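Local coordinates for phenazine biosynthesis protein, PhzF family (Bacillus anthracis, PDB 3EDN), which belongs to the PhzF family of phenazine biosynthesis proteins, has a diaminopimelate epimerase-like fold, and probably acts as an enzyme on a small molecule, at residues V167-N171 with L172-E176; Y82-E86 with R87-E91; Y63-G67 with Y68-L72. All blocks are in the same frame, centred on the assembly; numbering follows the deposited sequence.

Contact 1 (V167-N171 with L172-E176)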
loop_
_atom_site.group_PDB
_atom_site.type_symbol
_atom_site.label_atom_id
_atom_site.label_comp_id
_atom_site.label_asym_id
_atom_site.label_seq_id
_atom_site.Cartn_x
_atom_site.Cartn_y
_atom_site.Cartn_z
ATOM N N VAL A 167 2.930 26.990 28.526
ATOM C CA VAL A 167 3.159 27.312 29.933
ATOM C C VAL A 167 4.360 28.268 30.073
ATOM O O VAL A 167 5.522 27.827 30.066
ATOM C CB VAL A 167 3.453 26.034 30.741
ATOM C CG1 VAL A 167 3.599 26.365 32.229
ATOM C CG2 VAL A 167 2.344 25.013 30.540
ATOM N N PRO A 168 4.092 29.576 30.179
ATOM C CA PRO A 168 5.205 30.523 30.343
ATOM C C PRO A 168 5.945 30.329 31.673
ATOM O O PRO A 168 5.313 30.316 32.747
ATOM C CB PRO A 168 4.517 31.893 30.282
ATOM C CG PRO A 168 3.202 31.627 29.515
ATOM C CD PRO A 168 2.791 30.269 30.041
ATOM N N VAL A 169 7.265 30.154 31.592
ATOM C CA VAL A 169 8.127 30.082 32.780
ATOM C C VAL A 169 9.129 31.250 32.788
ATOM O O VAL A 169 9.307 31.942 31.783
ATOM C CB VAL A 169 8.826 28.697 32.924
ATOM C CG1 VAL A 169 7.789 27.574 32.980
ATOM C CG2 VAL A 169 9.792 28.480 31.783
ATOM N N LYS A 170 9.756 31.490 33.932
ATOM C CA LYS A 170 10.538 32.707 34.106
ATOM C C LYS A 170 11.738 32.830 33.166
ATOM O O LYS A 170 11.962 33.893 32.597
ATOM C CB LYS A 170 10.973 32.857 35.566
ATOM C CG LYS A 170 9.868 33.410 36.476
ATOM C CD LYS A 170 10.327 33.425 37.938
ATOM C CE LYS A 170 9.399 34.269 38.806
ATOM N NZ LYS A 170 7.992 33.857 38.760
ATOM N N ASN A 171 12.499 31.751 33.000
ATOM C CA ASN A 171 13.751 31.829 32.236
ATOM C C ASN A 171 14.349 30.465 31.911
ATOM O O ASN A 171 13.746 29.432 32.230
ATOM C CB ASN A 171 14.761 32.736 32.958
ATOM C CG ASN A 171 15.034 32.300 34.378
ATOM O OD1 ASN A 171 15.024 31.113 34.700
ATOM N ND2 ASN A 171 15.277 33.272 35.245
ATOM N N LEU A 172 15.538 30.455 31.290
ATOM C CA LEU A 172 16.180 29.191 30.899
ATOM C C LEU A 172 16.606 28.334 32.084
ATOM O O LEU A 172 16.548 27.098 32.023
ATOM C CB LEU A 172 17.362 29.440 29.966
ATOM C CG LEU A 172 17.022 30.066 28.625
ATOM C CD1 LEU A 172 18.313 30.457 27.897
ATOM C CD2 LEU A 172 16.124 29.144 27.765
ATOM N N ASP A 173 17.000 28.992 33.175
ATOM C CA ASP A 173 17.360 28.259 34.377
ATOM C C ASP A 173 16.193 27.402 34.852
ATOM O O ASP A 173 16.390 26.276 35.295
ATOM C CB ASP A 173 17.829 29.206 35.489
ATOM C CG ASP A 173 19.221 29.743 35.243
ATOM O OD1 ASP A 173 19.894 29.215 34.337
ATOM O OD2 ASP A 173 19.647 30.688 35.942
ATOM N N VAL A 174 14.973 27.930 34.741
ATOM C CA VAL A 174 13.783 27.153 35.069
ATOM C C VAL A 174 13.618 25.987 34.098
ATOM O O VAL A 174 13.369 24.855 34.505
ATOM C CB VAL A 174 12.505 28.034 35.058
ATOM C CG1 VAL A 174 11.269 27.175 35.165
ATOM C CG2 VAL A 174 12.549 29.080 36.180
ATOM N N CYS A 175 13.783 26.258 32.809
ATOM C CA CYS A 175 13.623 25.194 31.825
ATOM C C CYS A 175 14.585 24.041 32.081
ATOM O O CYS A 175 14.207 22.880 31.903
ATOM C CB CYS A 175 13.829 25.733 30.419
ATOM S SG CYS A 175 12.492 26.798 29.862
ATOM N N GLU A 176 15.809 24.370 32.506
ATOM C CA GLU A 176 16.866 23.367 32.740
ATOM C C GLU A 176 16.507 22.410 33.879
ATOM O O GLU A 176 16.955 21.256 33.893
ATOM C CB GLU A 176 18.216 24.058 33.015
ATOM C CG GLU A 176 18.805 24.783 31.794
ATOM C CD GLU A 176 20.060 25.608 32.089
ATOM O OE1 GLU A 176 20.668 25.444 33.169
ATOM O OE2 GLU A 176 20.440 26.430 31.225
#

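Contact 2 (Y82-E86 with R87-E91). With SO4 (sulfate ion), chain D.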
loop_
_atom_site.group_PDB
_atom_site.type_symbol
_atom_site.label_atom_id
_atom_site.label_comp_id
_atom_site.label_asym_id
_atom_site.label_seq_id
_atom_site.Cartn_x
_atom_site.Cartn_y
_atom_site.Cartn_z
ATOM N N TYR A 82 13.380 18.680 1.863
ATOM C CA TYR A 82 14.755 19.168 1.884
ATOM C C TYR A 82 15.704 18.157 1.201
ATOM O O TYR A 82 16.554 18.526 0.375
ATOM C CB TYR A 82 15.213 19.402 3.328
ATOM C CG TYR A 82 16.638 19.887 3.392
ATOM C CD1 TYR A 82 16.943 21.248 3.396
ATOM C CD2 TYR A 82 17.690 18.978 3.402
ATOM C CE1 TYR A 82 18.256 21.691 3.426
ATOM C CE2 TYR A 82 19.014 19.415 3.451
ATOM C CZ TYR A 82 19.284 20.765 3.452
ATOM O OH TYR A 82 20.602 21.159 3.479
ATOM N N ALA A 83 15.593 16.886 1.573
ATOM C CA ALA A 83 16.466 15.872 0.987
ATOM C C ALA A 83 16.264 15.752 -0.522
ATOM O O ALA A 83 17.234 15.719 -1.290
ATOM C CB ALA A 83 16.230 14.543 1.668
ATOM N N LEU A 84 15.011 15.706 -0.957
ATOM C CA LEU A 84 14.759 15.632 -2.406
ATOM C C LEU A 84 15.361 16.822 -3.133
ATOM O O LEU A 84 16.005 16.674 -4.172
ATOM C CB LEU A 84 13.260 15.552 -2.707
ATOM C CG LEU A 84 12.514 14.296 -2.270
ATOM C CD1 LEU A 84 11.016 14.480 -2.338
ATOM C CD2 LEU A 84 12.909 13.121 -3.174
ATOM N N ARG A 85 15.146 18.011 -2.597
ATOM C CA ARG A 85 15.645 19.209 -3.248
ATOM C C ARG A 85 17.172 19.221 -3.281
ATOM O O ARG A 85 17.772 19.420 -4.343
ATOM C CB ARG A 85 15.086 20.450 -2.542
ATOM C CG ARG A 85 15.739 21.763 -2.944
ATOM C CD ARG A 85 15.163 22.343 -4.226
ATOM N NE ARG A 85 15.660 23.704 -4.399
ATOM C CZ ARG A 85 14.999 24.694 -4.987
ATOM N NH1 ARG A 85 13.788 24.504 -5.490
ATOM N NH2 ARG A 85 15.563 25.889 -5.067
ATOM N N GLU A 86 17.803 18.995 -2.134
ATOM C CA GLU A 86 19.247 19.105 -2.047
ATOM C C GLU A 86 19.961 18.019 -2.840
ATOM O O GLU A 86 21.111 18.191 -3.225
ATOM C CB GLU A 86 19.676 19.101 -0.578
ATOM C CG GLU A 86 19.251 20.366 0.143
ATOM C CD GLU A 86 19.863 21.609 -0.475
ATOM O OE1 GLU A 86 19.146 22.354 -1.183
ATOM O OE2 GLU A 86 21.073 21.813 -0.282
ATOM N N ARG A 87 19.278 16.896 -3.061
ATOM C CA ARG A 87 19.868 15.772 -3.814
ATOM C C ARG A 87 19.673 15.873 -5.317
ATOM O O ARG A 87 20.169 15.021 -6.055
ATOM C CB ARG A 87 19.303 14.437 -3.322
ATOM C CG ARG A 87 19.765 14.152 -1.919
ATOM C CD ARG A 87 19.268 12.839 -1.321
ATOM N NE ARG A 87 20.100 12.613 -0.157
ATOM C CZ ARG A 87 21.205 11.868 -0.159
ATOM N NH1 ARG A 87 21.546 11.167 -1.241
ATOM N NH2 ARG A 87 21.929 11.790 0.946
ATOM N N GLY A 88 18.949 16.884 -5.778
ATOM C CA GLY A 88 18.673 17.018 -7.216
ATOM C C GLY A 88 17.546 16.147 -7.729
ATOM O O GLY A 88 17.511 15.782 -8.911
ATOM N N LEU A 89 16.605 15.822 -6.842
ATOM C CA LEU A 89 15.537 14.858 -7.134
ATOM C C LEU A 89 14.185 15.518 -7.404
ATOM O O LEU A 89 13.192 14.806 -7.610
ATOM C CB LEU A 89 15.410 13.837 -5.984
ATOM C CG LEU A 89 16.668 12.985 -5.777
ATOM C CD1 LEU A 89 16.555 12.153 -4.493
ATOM C CD2 LEU A 89 16.873 12.056 -6.973
ATOM N N LEU A 90 14.168 16.854 -7.418
ATOM C CA LEU A 90 12.962 17.624 -7.732
ATOM C C LEU A 90 13.088 18.422 -9.031
ATOM O O LEU A 90 14.191 18.685 -9.499
ATOM C CB LEU A 90 12.675 18.624 -6.604
ATOM C CG LEU A 90 12.261 18.065 -5.249
ATOM C CD1 LEU A 90 11.944 19.190 -4.281
ATOM C CD2 LEU A 90 11.076 17.116 -5.356
ATOM N N GLU A 91 11.948 18.834 -9.578
ATOM C CA GLU A 91 11.945 19.756 -10.709
ATOM C C GLU A 91 12.439 21.154 -10.308
ATOM O O GLU A 91 12.502 21.479 -9.112
ATOM C CB GLU A 91 10.552 19.837 -11.341
ATOM C CG GLU A 91 10.098 18.536 -12.019
ATOM C CD GLU A 91 8.904 18.737 -12.959
ATOM O OE1 GLU A 91 9.013 19.542 -13.919
ATOM O OE2 GLU A 91 7.865 18.071 -12.744
HETATM S S SO4 D . 25.014 10.608 -0.190
HETATM O O1 SO4 D . 24.828 11.928 0.395
HETATM O O2 SO4 D . 25.293 10.715 -1.616
HETATM O O3 SO4 D . 26.163 9.961 0.444
HETATM O O4 SO4 D . 23.829 9.789 0.009
HETATM O O HOH W 1 16.192 19.001 -6.742
HETATM O O HOH W 2 12.094 22.244 -6.716
#

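Contact 3 (Y63-G67 with Y68-L72)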
loop_
_atom_site.group_PDB
_atom_site.type_symbol
_atom_site.label_atom_id
_atom_site.label_comp_id
_atom_site.label_asym_id
_atom_site.label_seq_id
_atom_site.Cartn_x
_atom_site.Cartn_y
_atom_site.Cartn_z
ATOM N N TYR A 63 3.360 8.598 5.572
ATOM C CA TYR A 63 4.116 8.837 6.808
ATOM C C TYR A 63 3.828 7.706 7.792
ATOM O O TYR A 63 2.659 7.421 8.050
ATOM C CB TYR A 63 3.641 10.137 7.442
ATOM C CG TYR A 63 3.607 11.356 6.525
ATOM C CD1 TYR A 63 4.753 12.142 6.310
ATOM C CD2 TYR A 63 2.413 11.773 5.934
ATOM C CE1 TYR A 63 4.701 13.267 5.514
ATOM C CE2 TYR A 63 2.364 12.904 5.117
ATOM C CZ TYR A 63 3.500 13.654 4.924
ATOM O OH TYR A 63 3.462 14.787 4.131
ATOM N N PHE A 64 4.861 7.056 8.324
ATOM C CA PHE A 64 4.642 5.955 9.267
ATOM C C PHE A 64 5.485 6.101 10.518
ATOM O O PHE A 64 6.663 6.429 10.435
ATOM C CB PHE A 64 5.026 4.612 8.634
ATOM C CG PHE A 64 4.095 4.142 7.570
ATOM C CD1 PHE A 64 3.120 3.195 7.864
ATOM C CD2 PHE A 64 4.204 4.623 6.268
ATOM C CE1 PHE A 64 2.248 2.734 6.885
ATOM C CE2 PHE A 64 3.349 4.164 5.289
ATOM C CZ PHE A 64 2.363 3.217 5.599
ATOM N N THR A 65 4.877 5.867 11.676
ATOM C CA THR A 65 5.634 5.623 12.888
ATOM C C THR A 65 6.013 4.135 12.882
ATOM O O THR A 65 5.604 3.384 11.990
ATOM C CB THR A 65 4.784 5.931 14.120
ATOM O OG1 THR A 65 3.714 4.985 14.189
ATOM C CG2 THR A 65 4.192 7.308 14.015
ATOM N N PRO A 66 6.837 3.695 13.840
ATOM C CA PRO A 66 7.138 2.268 13.916
ATOM C C PRO A 66 5.904 1.377 14.011
ATOM O O PRO A 66 5.970 0.201 13.657
ATOM C CB PRO A 66 7.989 2.165 15.186
ATOM C CG PRO A 66 8.690 3.484 15.230
ATOM C CD PRO A 66 7.624 4.466 14.819
ATOM N N GLY A 67 4.791 1.940 14.459
ATOM C CA GLY A 67 3.579 1.130 14.686
ATOM C C GLY A 67 2.343 1.409 13.847
ATOM O O GLY A 67 1.460 0.555 13.754
ATOM N N TYR A 68 2.253 2.577 13.220
ATOM C CA TYR A 68 1.031 2.942 12.493
ATOM C C TYR A 68 1.279 4.033 11.445
ATOM O O TYR A 68 2.329 4.695 11.460
ATOM C CB TYR A 68 -0.080 3.354 13.479
ATOM C CG TYR A 68 0.245 4.582 14.298
ATOM C CD1 TYR A 68 -0.019 5.855 13.807
ATOM C CD2 TYR A 68 0.837 4.473 15.552
ATOM C CE1 TYR A 68 0.292 6.978 14.537
ATOM C CE2 TYR A 68 1.159 5.604 16.296
ATOM C CZ TYR A 68 0.871 6.851 15.787
ATOM O OH TYR A 68 1.182 7.981 16.493
ATOM N N GLU A 69 0.310 4.224 10.554
ATOM C CA GLU A 69 0.382 5.270 9.530
ATOM C C GLU A 69 -0.238 6.565 10.029
ATOM O O GLU A 69 -1.314 6.561 10.639
ATOM C CB GLU A 69 -0.321 4.827 8.237
ATOM C CG GLU A 69 -0.062 5.797 7.082
ATOM C CD GLU A 69 -0.655 5.349 5.759
ATOM O OE1 GLU A 69 -1.321 4.285 5.709
ATOM O OE2 GLU A 69 -0.429 6.069 4.769
HETATM N N MSE A 70 0.432 7.680 9.739
HETATM C CA MSE A 70 -0.086 9.007 10.094
HETATM C C MSE A 70 -0.579 9.700 8.837
HETATM O O MSE A 70 0.034 9.572 7.778
HETATM C CB MSE A 70 1.013 9.896 10.705
HETATM C CG MSE A 70 2.078 9.169 11.506
HETATM SE SE MSE A 70 3.255 10.464 12.384
HETATM C CE MSE A 70 1.893 11.206 13.501
ATOM N N ASP A 71 -1.644 10.481 8.940
ATOM C CA ASP A 71 -2.103 11.224 7.770
ATOM C C ASP A 71 -1.152 12.360 7.375
ATOM O O ASP A 71 -1.014 12.683 6.191
ATOM C CB ASP A 71 -3.498 11.809 7.995
ATOM C CG ASP A 71 -4.609 10.783 7.841
ATOM O OD1 ASP A 71 -4.329 9.599 7.546
ATOM O OD2 ASP A 71 -5.780 11.179 8.035
ATOM N N LEU A 72 -0.506 12.960 8.375
ATOM C CA LEU A 72 0.382 14.098 8.179
ATOM C C LEU A 72 1.563 13.991 9.116
ATOM O O LEU A 72 1.453 13.448 10.219
ATOM C CB LEU A 72 -0.336 15.395 8.548
ATOM C CG LEU A 72 -1.499 15.837 7.687
ATOM C CD1 LEU A 72 -2.107 17.093 8.297
ATOM C CD2 LEU A 72 -1.017 16.077 6.254
HETATM O O HOH W 3 0.449 8.627 5.237
#

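Contact 1 (V167-N171 with L172-E176)
V169, just past the end of strand 163-168, faces two residues of the first helical turn. Its CB lies 3.6 Å from V174 CG1, the two valines meeting at a slant, while its CG2 methyl comes 3.7 Å from C175 SG. One branched side chain thus spans two consecutive helix residues. K170 touches the helix more lightly and near its base: CB lies 4.1 Å from V174 CG2, and the chain then runs away to give its NZ to the backbone carbonyls of N147 and L149. V174 turns CG1 to V169 and CG2 to K170.

N171 is the N-cap. Its CG is folded between its own backbone N and carbonyl carbon (chi1 56°), a torsion that swings the amide back over the first turn. OD1 accepts from V174 N at 3.2 Å with an N-H...O angle of 153°, the donor lying close to the C=O direction. The same oxygen packs 3.5 Å from D173 CB and equally near V174 CG2. The backbone O of N171 opens the helical pattern by accepting from C175 N, 3.2 Å away and in the carbonyl plane; it also receives a weak, strongly bent bond from V174 N. V174 N is therefore divided between side chain and main chain of the cap, and a second backbone N-H of this helix start, that of L172, is taken up by E203 OE1.

The contact turns the chain from strand 163-168, which pairs in parallel with strand 196-201, into helix 172-177. L172 and C175 pack onto C201 of strand 196-201 and H212 of strand 211-216, C175 also touches E261, and C175 O is bonded by R214.

Contact 2 (Y82-E86 with R87-E91)
A Schellman motif ends helix 74-86, with G88 and L89 bonding back to R85 and L84. G88 takes a positive phi of 80°, backbone angles suited to glycine. Its N donates to R85 O at 3.1 Å, approaching 61° out of the carbonyl plane. L89 N reaches L84 O at 2.9 Å, much nearer that carbonyl's plane. The reversal lays L89 over the last turn, its CB 3.8 Å from L84 CD2, the apolar contact that usually accompanies this motif. L90 follows, its CG 3.7 Å from L84 CB, and each leucine crosses L84 at roughly a right angle. A water bridges R85 O and L90 N.

On another side of the turn R87 N donates to A83 O at 2.9 Å, and R87 CG brushes the same oxygen at 3.0 Å. The R87 chain runs extended to its guanidinium, whose edge meets a sulfate: NH1 and NH2 converge on O4, each 2.9 Å away, NH2 reaches O1 weakly, and NE bonds Y9 OH. Y9 and, in this crystal, the sulfate probably restrain the rotation of the guanidinium. Its positive charge suits the sulfate, probably a guest from the crystallisation liquor.

Contact 3 (Y63-G67 with Y68-L72)
E69 lies along the F64 ring from its first carbon outward. CB, 3.6 Å from F64 CE1, starts at the ring's rim; CG, anti to the backbone N (chi1 -170°), sits over the ring face in a CH-pi contact, 4.0 Å from the F64 centroid, and also packs against Y63 O. CD passes F64 CZ at 3.7 Å, and the carboxylate runs nearly parallel to the ring (17° between planes) but is displaced past its CZ rim. At the tip OE2 forms a salt bridge with R62 NE and accepts from a water that also bonds Y63 N and M70 O; OE1 pairs with K101. The aliphatic part of E69 covers the F64 face, while the carboxylate beyond the rim is probably balanced by R62 and K101.

The backbones are tied by M70 N to Y63 O, 2.8 Å and nearly straight, and by T65 N to Y68 O, also 2.8 Å. T65 OG1 fills the bend: it accepts from G67 N, making an ST turn, and from Y68 N at 3.0 Å. The Y68 ring folds back so that one face lies over T65, with OG1 above its rim and CG2 in a CH-pi contact 4.1 Å from the Y68 centroid. T65 CG2 then meets M70 SE at 3.7 Å, the selenium of a selenomethionine.

With side chains packed across both faces, the ST turn closes a short beta hairpin of strand 59-64 and the weakly bonded strand 69-70, with F64 packed on helix 33-43.

The three contacts are separate local features of one chain: a hairpin, a helix end and a helix start. Contacts 3 and 2 are consecutive, since helix 74-86 begins soon after strand 69-70 and ends in contact 2; their centres lie about 23 Å apart and their nearest atoms about 10 Å. Contact 1 is across the centre of the chain from both, its centre about 38 Å from that of contact 2 and about 32 Å from that of contact 3. Sulfates lie near contacts 2 and 3, and a magnesium ion is about 10 Å from the F64 side chain. In relatives the active site lies between two lobes; contact 1 is remote from the other two.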